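Local coordinates for reticulocyte-binding protein 2a (Plasmodium vivax, PDB 4Z8N) that probably binds a receptor on red blood cells, through the erythrocyte-binding domain described here, as the malaria parasite invades reticulocytes, at residues L155-H167 against I225-N237. Numbering follows the deposited sequence.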
loop_
_atom_site.group_PDB
_atom_site.type_symbol
_atom_site.label_atom_id
_atom_site.label_comp_id
_atom_site.label_asym_id
_atom_site.label_seq_id
_atom_site.Cartn_x
_atom_site.Cartn_y
_atom_site.Cartn_z
ATOM N N LEU A 155 -6.214 -17.734 -15.185
ATOM C CA LEU A 155 -4.810 -17.901 -14.827
ATOM C C LEU A 155 -3.926 -17.301 -15.911
ATOM O O LEU A 155 -2.930 -16.646 -15.617
ATOM C CB LEU A 155 -4.468 -19.382 -14.615
ATOM C CG LEU A 155 -3.047 -19.673 -14.120
ATOM C CD1 LEU A 155 -2.793 -18.987 -12.786
ATOM C CD2 LEU A 155 -2.795 -21.169 -14.012
ATOM N N GLU A 156 -4.304 -17.522 -17.165
ATOM C CA GLU A 156 -3.569 -16.976 -18.297
ATOM C C GLU A 156 -3.627 -15.452 -18.288
ATOM O O GLU A 156 -2.647 -14.779 -18.607
ATOM C CB GLU A 156 -4.122 -17.521 -19.615
ATOM C CG GLU A 156 -3.369 -17.046 -20.847
ATOM C CD GLU A 156 -1.916 -17.485 -20.848
ATOM O OE1 GLU A 156 -1.631 -18.607 -20.380
ATOM O OE2 GLU A 156 -1.059 -16.703 -21.312
ATOM N N ILE A 157 -4.784 -14.914 -17.915
ATOM C CA ILE A 157 -4.947 -13.472 -17.789
ATOM C C ILE A 157 -4.058 -12.929 -16.676
ATOM O O ILE A 157 -3.372 -11.924 -16.859
ATOM C CB ILE A 157 -6.412 -13.091 -17.514
ATOM C CG1 ILE A 157 -7.289 -13.497 -18.700
ATOM C CG2 ILE A 157 -6.533 -11.600 -17.243
ATOM C CD1 ILE A 157 -8.751 -13.160 -18.530
ATOM N N TYR A 158 -4.060 -13.606 -15.530
ATOM C CA TYR A 158 -3.249 -13.190 -14.386
ATOM C C TYR A 158 -1.756 -13.273 -14.680
ATOM O O TYR A 158 -0.996 -12.365 -14.343
ATOM C CB TYR A 158 -3.573 -14.040 -13.154
ATOM C CG TYR A 158 -4.938 -13.782 -12.562
ATOM C CD1 TYR A 158 -5.642 -12.627 -12.869
ATOM C CD2 TYR A 158 -5.518 -14.691 -11.685
ATOM C CE1 TYR A 158 -6.887 -12.385 -12.327
ATOM C CE2 TYR A 158 -6.764 -14.455 -11.137
ATOM C CZ TYR A 158 -7.444 -13.301 -11.461
ATOM O OH TYR A 158 -8.685 -13.059 -10.924
ATOM N N VAL A 159 -1.343 -14.376 -15.296
ATOM C CA VAL A 159 0.057 -14.597 -15.637
ATOM C C VAL A 159 0.582 -13.489 -16.553
ATOM O O VAL A 159 1.650 -12.930 -16.312
ATOM C CB VAL A 159 0.255 -15.978 -16.309
ATOM C CG1 VAL A 159 1.566 -16.032 -17.072
ATOM C CG2 VAL A 159 0.193 -17.092 -15.271
ATOM N N GLU A 160 -0.179 -13.160 -17.591
ATOM C CA GLU A 160 0.233 -12.127 -18.537
ATOM C C GLU A 160 0.327 -10.754 -17.865
ATOM O O GLU A 160 1.192 -9.945 -18.199
ATOM C CB GLU A 160 -0.736 -12.075 -19.721
ATOM C CG GLU A 160 -0.338 -11.104 -20.827
ATOM C CD GLU A 160 0.934 -11.511 -21.556
ATOM O OE1 GLU A 160 1.321 -12.697 -21.486
ATOM O OE2 GLU A 160 1.548 -10.638 -22.205
ATOM N N ARG A 161 -0.561 -10.501 -16.910
ATOM C CA ARG A 161 -0.579 -9.221 -16.215
ATOM C C ARG A 161 0.620 -9.033 -15.285
ATOM O O ARG A 161 1.196 -7.950 -15.235
ATOM C CB ARG A 161 -1.882 -9.063 -15.430
ATOM C CG ARG A 161 -3.075 -8.744 -16.314
ATOM C CD ARG A 161 -4.366 -8.690 -15.522
ATOM N NE ARG A 161 -5.497 -8.314 -16.367
ATOM C CZ ARG A 161 -6.754 -8.246 -15.944
ATOM N NH1 ARG A 161 -7.050 -8.528 -14.682
ATOM N NH2 ARG A 161 -7.718 -7.896 -16.786
ATOM N N VAL A 162 1.008 -10.079 -14.562
ATOM C CA VAL A 162 2.127 -9.957 -13.631
ATOM C C VAL A 162 3.467 -9.918 -14.366
ATOM O O VAL A 162 4.469 -9.476 -13.810
ATOM C CB VAL A 162 2.153 -11.105 -12.597
ATOM C CG1 VAL A 162 0.877 -11.105 -11.773
ATOM C CG2 VAL A 162 2.366 -12.444 -13.276
ATOM N N LYS A 163 3.478 -10.370 -15.615
ATOM C CA LYS A 163 4.691 -10.345 -16.426
ATOM C C LYS A 163 4.909 -8.981 -17.067
ATOM O O LYS A 163 5.973 -8.713 -17.621
ATOM C CB LYS A 163 4.636 -11.415 -17.520
ATOM C CG LYS A 163 4.787 -12.841 -17.026
ATOM C CD LYS A 163 4.742 -13.818 -18.193
ATOM C CE LYS A 163 4.928 -15.250 -17.725
ATOM N NZ LYS A 163 4.794 -16.224 -18.846
ATOM N N GLU A 164 3.899 -8.123 -16.996
ATOM C CA GLU A 164 3.962 -6.827 -17.661
ATOM C C GLU A 164 4.994 -5.893 -17.033
ATOM O O GLU A 164 5.572 -5.054 -17.724
ATOM C CB GLU A 164 2.584 -6.163 -17.663
ATOM C CG GLU A 164 1.651 -6.702 -18.737
ATOM C CD GLU A 164 0.259 -6.113 -18.649
ATOM O OE1 GLU A 164 -0.688 -6.741 -19.166
ATOM O OE2 GLU A 164 0.111 -5.023 -18.060
ATOM N N VAL A 165 5.236 -6.037 -15.735
ATOM C CA VAL A 165 6.213 -5.184 -15.064
ATOM C C VAL A 165 7.349 -5.999 -14.439
ATOM O O VAL A 165 7.145 -7.113 -13.951
ATOM C CB VAL A 165 5.542 -4.302 -13.979
ATOM C CG1 VAL A 165 5.110 -5.136 -12.787
ATOM C CG2 VAL A 165 6.479 -3.183 -13.536
ATOM N N ASN A 166 8.556 -5.447 -14.489
ATOM C CA ASN A 166 9.701 -6.046 -13.821
ATOM C C ASN A 166 9.845 -5.450 -12.427
ATOM O O ASN A 166 10.270 -4.306 -12.274
ATOM C CB ASN A 166 10.978 -5.829 -14.635
ATOM C CG ASN A 166 12.135 -6.688 -14.150
ATOM O OD1 ASN A 166 12.119 -7.205 -13.034
ATOM N ND2 ASN A 166 13.150 -6.840 -14.993
ATOM N N HIS A 167 9.487 -6.231 -11.413
ATOM C CA HIS A 167 9.475 -5.741 -10.039
ATOM C C HIS A 167 10.879 -5.443 -9.526
ATOM O O HIS A 167 11.049 -4.668 -8.586
ATOM C CB HIS A 167 8.782 -6.751 -9.117
ATOM C CG HIS A 167 9.489 -8.070 -9.015
ATOM N ND1 HIS A 167 10.670 -8.232 -8.321
ATOM C CD2 HIS A 167 9.177 -9.289 -9.514
ATOM C CE1 HIS A 167 11.055 -9.493 -8.400
ATOM N NE2 HIS A 167 10.168 -10.156 -9.119
ATOM N N ILE A 225 3.845 -7.740 -3.752
ATOM C CA ILE A 225 3.956 -7.856 -5.201
ATOM C C ILE A 225 4.700 -9.126 -5.598
ATOM O O ILE A 225 4.235 -9.892 -6.442
ATOM C CB ILE A 225 4.673 -6.638 -5.800
ATOM C CG1 ILE A 225 3.842 -5.374 -5.575
ATOM C CG2 ILE A 225 4.940 -6.846 -7.283
ATOM C CD1 ILE A 225 4.575 -4.099 -5.916
ATOM N N ILE A 226 5.852 -9.347 -4.972
ATOM C CA ILE A 226 6.664 -10.529 -5.239
ATOM C C ILE A 226 5.926 -11.809 -4.846
ATOM O O ILE A 226 5.943 -12.797 -5.581
ATOM C CB ILE A 226 8.014 -10.454 -4.495
ATOM C CG1 ILE A 226 8.886 -9.353 -5.104
ATOM C CG2 ILE A 226 8.739 -11.786 -4.548
ATOM C CD1 ILE A 226 10.215 -9.169 -4.405
ATOM N N HIS A 227 5.269 -11.776 -3.691
ATOM C CA HIS A 227 4.492 -12.915 -3.213
ATOM C C HIS A 227 3.360 -13.262 -4.176
ATOM O O HIS A 227 3.148 -14.430 -4.509
ATOM C CB HIS A 227 3.924 -12.625 -1.823
ATOM C CG HIS A 227 3.084 -13.734 -1.271
ATOM N ND1 HIS A 227 1.706 -13.717 -1.316
ATOM C CD2 HIS A 227 3.426 -14.890 -0.654
ATOM C CE1 HIS A 227 1.236 -14.818 -0.754
ATOM N NE2 HIS A 227 2.259 -15.545 -0.344
ATOM N N GLY A 228 2.636 -12.241 -4.622
ATOM C CA GLY A 228 1.521 -12.441 -5.527
ATOM C C GLY A 228 1.954 -12.950 -6.888
ATOM O O GLY A 228 1.377 -13.902 -7.414
ATOM N N LYS A 229 2.977 -12.316 -7.455
ATOM C CA LYS A 229 3.452 -12.657 -8.791
ATOM C C LYS A 229 4.014 -14.075 -8.872
ATOM O O LYS A 229 3.644 -14.846 -9.758
ATOM C CB LYS A 229 4.512 -11.653 -9.252
ATOM C CG LYS A 229 5.175 -12.030 -10.572
ATOM C CD LYS A 229 5.999 -10.887 -11.145
ATOM C CE LYS A 229 6.655 -11.299 -12.457
ATOM N NZ LYS A 229 7.208 -10.125 -13.193
ATOM N N GLU A 230 4.908 -14.416 -7.950
ATOM C CA GLU A 230 5.545 -15.729 -7.961
ATOM C C GLU A 230 4.536 -16.856 -7.772
ATOM O O GLU A 230 4.671 -17.921 -8.369
ATOM C CB GLU A 230 6.626 -15.810 -6.882
ATOM C CG GLU A 230 7.877 -15.013 -7.206
ATOM C CD GLU A 230 8.931 -15.120 -6.124
ATOM O OE1 GLU A 230 8.636 -15.705 -5.060
ATOM O OE2 GLU A 230 10.056 -14.621 -6.339
ATOM N N ASN A 231 3.525 -16.623 -6.942
ATOM C CA ASN A 231 2.500 -17.637 -6.722
ATOM C C ASN A 231 1.615 -17.818 -7.950
ATOM O O ASN A 231 1.233 -18.940 -8.282
ATOM C CB ASN A 231 1.647 -17.288 -5.502
ATOM C CG ASN A 231 2.301 -17.707 -4.201
ATOM O OD1 ASN A 231 2.384 -18.894 -3.893
ATOM N ND2 ASN A 231 2.774 -16.732 -3.433
ATOM N N VAL A 232 1.293 -16.715 -8.620
ATOM C CA VAL A 232 0.549 -16.777 -9.874
ATOM C C VAL A 232 1.339 -17.587 -10.892
ATOM O O VAL A 232 0.800 -18.480 -11.545
ATOM C CB VAL A 232 0.252 -15.371 -10.443
ATOM C CG1 VAL A 232 -0.144 -15.457 -11.910
ATOM C CG2 VAL A 232 -0.841 -14.686 -9.638
ATOM N N LEU A 233 2.628 -17.280 -11.006
ATOM C CA LEU A 233 3.505 -17.987 -11.929
ATOM C C LEU A 233 3.672 -19.450 -11.528
ATOM O O LEU A 233 3.834 -20.322 -12.386
ATOM C CB LEU A 233 4.869 -17.300 -12.002
ATOM C CG LEU A 233 4.874 -15.893 -12.603
ATOM C CD1 LEU A 233 6.295 -15.356 -12.707
ATOM C CD2 LEU A 233 4.196 -15.897 -13.967
ATOM N N LYS A 234 3.627 -19.722 -10.227
ATOM C CA LYS A 234 3.757 -21.093 -9.746
ATOM C C LYS A 234 2.540 -21.932 -10.132
ATOM O O LYS A 234 2.674 -23.104 -10.484
ATOM C CB LYS A 234 3.965 -21.127 -8.229
ATOM C CG LYS A 234 3.734 -22.506 -7.624
ATOM C CD LYS A 234 4.521 -22.717 -6.344
ATOM C CE LYS A 234 4.963 -24.170 -6.224
ATOM N NZ LYS A 234 4.836 -24.907 -7.518
ATOM N N LEU A 235 1.358 -21.325 -10.079
ATOM C CA LEU A 235 0.124 -22.017 -10.442
ATOM C C LEU A 235 0.165 -22.514 -11.885
ATOM O O LEU A 235 -0.415 -23.550 -12.211
ATOM C CB LEU A 235 -1.083 -21.100 -10.238
ATOM C CG LEU A 235 -1.408 -20.750 -8.786
ATOM C CD1 LEU A 235 -2.633 -19.851 -8.712
ATOM C CD2 LEU A 235 -1.610 -22.017 -7.962
ATOM N N GLN A 236 0.861 -21.772 -12.741
ATOM C CA GLN A 236 0.992 -22.141 -14.146
ATOM C C GLN A 236 1.864 -23.383 -14.316
ATOM O O GLN A 236 1.580 -24.241 -15.154
ATOM C CB GLN A 236 1.573 -20.978 -14.954
ATOM C CG GLN A 236 1.626 -21.233 -16.453
ATOM C CD GLN A 236 2.236 -20.078 -17.221
ATOM O OE1 GLN A 236 2.690 -19.098 -16.633
ATOM N NE2 GLN A 236 2.247 -20.186 -18.544
ATOM N N ASN A 237 2.924 -23.475 -13.518
ATOM C CA ASN A 237 3.846 -24.605 -13.596
ATOM C C ASN A 237 3.228 -25.909 -13.107
ATOM O O ASN A 237 3.529 -26.980 -13.634
ATOM C CB ASN A 237 5.116 -24.310 -12.798
ATOM C CG ASN A 237 6.107 -23.465 -13.570
ATOM O OD1 ASN A 237 6.118 -23.474 -14.802
ATOM N ND2 ASN A 237 6.949 -22.731 -12.852
#
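Lys229 reaches from helix 199-237 to the C-terminal part of helix 149-162. Its CG lies against Val162 CB at 3.8 Å, and with CG anti to the backbone N (chi1 173°) and every later bond extended, the chain carries NZ past the valine to two backbone oxygens. NZ donates to Val162 O at 2.9 Å, tilted 29° from the carbonyl plane, and more weakly to Val165 O at 3.1 Å. A long, flexible, positively charged chain suits this place: its methylenes join the apolar packing while its ammonium group binds two main-chain carbonyls.

Farther along the chain, His167 lays one ring face on Ile226, whose CG1 sits 4.0 Å from the ring centroid in a CH-pi contact, while Lys229 CD meets the ring edge. The contact buries His167 ND1, for which the model offers no partner.

Toward the other end the packing is aliphatic. Val232 CG1 rests against both Tyr158 CB and Val159 CG2, and Leu233 CD2 touches Val162 CG2 at 4.0 Å as the two side chains run past each other in opposite directions. Compact, beta-branched valines suit this interface, where the segment axes come within 9.3 Å. The longer Leu155 extends CD1 to Leu235 CB, at 3.7 Å. At the exposed margin, Gln236 crosses Val159 at roughly a right angle, bringing OE1 to Val159 CG1 at 3.3 Å; an apolar stem with a polar end suits this place. Tyr158 turns its ring away to stack on Tyr260 of helix 246-297, tying this steeply inclined pair, crossing at -135°, into the elongated helical scaffold of the erythrocyte-binding domain.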